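Local coordinates for CrataBL (Crataeva tapia, PDB 4II0), which inhibits factor Xa and, more weakly, trypsin, and acts as a lectin that binds glucose and N-acetylglucosamine and agglutinates erythrocytes, at the interface of chains A and B. Residues are numbered along the deposited sequence; one frame, centred on the assembly and turned at random. Chains: chain A/B, CrataBL.

The interface of chains A and B. Residues chain A 13-14; chain B 65-66, 116.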
ATOM      1  N   SER A  13      22.128   6.054 -10.061  1.00 17.94           N
ATOM      2  CA  SER A  13      20.678   6.328 -10.162  1.00 20.53           C
ATOM      3  C   SER A  13      19.992   5.864 -11.427  1.00 21.29           C
ATOM      4  O   SER A  13      18.776   5.619 -11.410  1.00 22.59           O
ATOM      5  CB  SER A  13      20.395   7.801  -9.991  1.00 19.27           C
ATOM      6  OG  SER A  13      20.855   8.253  -8.734  0.51 21.27           O
ATOM      7  N   THR A  14      20.737   5.771 -12.533  1.00 21.22           N
ATOM      8  CA  THR A  14      20.129   5.332 -13.785  1.00 22.26           C
ATOM      9  C   THR A  14      20.651   3.980 -14.311  1.00 23.06           C
ATOM     10  O   THR A  14      20.319   3.590 -15.433  1.00 23.54           O
ATOM     11  CB  THR A  14      20.312   6.394 -14.881  1.00 23.05           C
ATOM     12  OG1 THR A  14      21.710   6.494 -15.180  1.00 25.61           O
ATOM     13  CG2 THR A  14      19.783   7.786 -14.394  1.00 22.18           C
TER
ATOM     14  N   LEU B  65      15.962   7.944 -18.610  1.00 21.60           N
ATOM     15  CA  LEU B  65      15.550   7.774 -17.223  1.00 20.81           C
ATOM     16  C   LEU B  65      15.930   9.050 -16.546  1.00 20.55           C
ATOM     17  O   LEU B  65      16.889   9.741 -16.972  1.00 22.20           O
ATOM     18  CB  LEU B  65      16.317   6.621 -16.566  1.00 20.52           C
ATOM     19  CG  LEU B  65      15.964   5.245 -17.125  1.00 21.76           C
ATOM     20  CD1 LEU B  65      16.899   4.125 -16.603  1.00 25.57           C
ATOM     21  CD2 LEU B  65      14.509   4.941 -16.837  1.00 23.00           C
ATOM     22  N   SER B  66      15.166   9.387 -15.528  1.00 20.48           N
ATOM     23  CA  SER B  66      15.431  10.523 -14.644  1.00 19.76           C
ATOM     24  C   SER B  66      15.437  11.844 -15.419  1.00 21.09           C
ATOM     25  O   SER B  66      16.140  12.795 -15.058  1.00 20.87           O
ATOM     26  CB  SER B  66      16.746  10.289 -13.851  1.00 21.98           C
ATOM     27  OG  SER B  66      16.583   9.177 -12.976  1.00 23.91           O
ATOM     28  N   ARG B 116      14.890   4.481 -11.897  1.00 19.98           N
ATOM     29  CA  ARG B 116      15.103   3.082 -11.426  1.00 21.07           C
ATOM     30  C   ARG B 116      14.779   3.013  -9.946  1.00 21.39           C
ATOM     31  O   ARG B 116      14.988   3.986  -9.213  1.00 21.92           O
ATOM     32  CB  ARG B 116      16.547   2.649 -11.641  1.00 21.78           C
ATOM     33  CG  ARG B 116      16.916   2.503 -13.085  1.00 22.22           C
ATOM     34  CD  ARG B 116      18.103   1.531 -13.252  1.00 26.20           C
ATOM     35  NE  ARG B 116      18.336   1.289 -14.667  1.00 26.37           N
ATOM     36  CZ  ARG B 116      17.716   0.345 -15.377  1.00 27.77           C
ATOM     37  NH1 ARG B 116      16.876  -0.533 -14.803  1.00 24.74           N
ATOM     38  NH2 ARG B 116      17.998   0.249 -16.661  1.00 26.74           N
TER
HETATM   39  O   HOH W   1      16.888   6.445 -12.939  1.00 19.73           O
HETATM   40  O   HOH W   2      16.934   6.182  -9.436  1.00 30.38           O
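The backbone carbonyl oxygen O of A:Ser13 is gripped by two waters, each of which carries the contact on to B:Arg116 of the other CrataBL copy. Both chains are Kunitz-type inhibitors of the I3 family, the beta-trefoil fold, and meet here without exact two-fold symmetry; the pairing may be a crystal contact. Water 1 lies 2.6 Å from A:Ser13 O and also meets the backbone N of B:Arg116. The hydroxyl OG of B:Ser66 is 2.7 Å from the oxygen of water 1, which thus ties three residues together. Water 2 joins the same A:Ser13 oxygen to the carbonyl O of B:Arg116, at 2.9 Å from the latter. Both backbone polar groups of this residue of strand 112-117 are therefore bridged to one carbonyl of the loop that follows strand 7-12 in chain A.

A direct bond lies one residue further along that loop. The guanidinium NE of B:Arg116 donates to the carbonyl O of A:Thr14 over 3.1 Å, fairly straight at the hydrogen (157°). The oxygen sits in the guanidinium plane, whereas NE stands well above the carbonyl plane, 70° out of it, and misses the lone-pair directions. The arginine chain runs extended from CG to NE alongside the A:Ser13-A:Thr14 backbone, its CB 3.7 Å from A:Ser13 O and its CD beside the A:Thr14 carbonyl; the turn about CD-NE (chi4 -87°) sets the guanidinium plane through the A:Thr14 oxygen and aims the NE hydrogen at it.

Next to the arginine, the methyl CD1 of B:Leu65 comes to 3.7 Å from the same A:Thr14 O, placing an apolar group beside the acceptor. The methyl branch CG2 of A:Thr14, anti to the carbonyl carbon and beside the backbone N, is turned to B:Ser66, while OG1 points away from it. This methyl CG2 lies against the serine, 3.8 Å from B:Ser66 OG and slightly farther from CB.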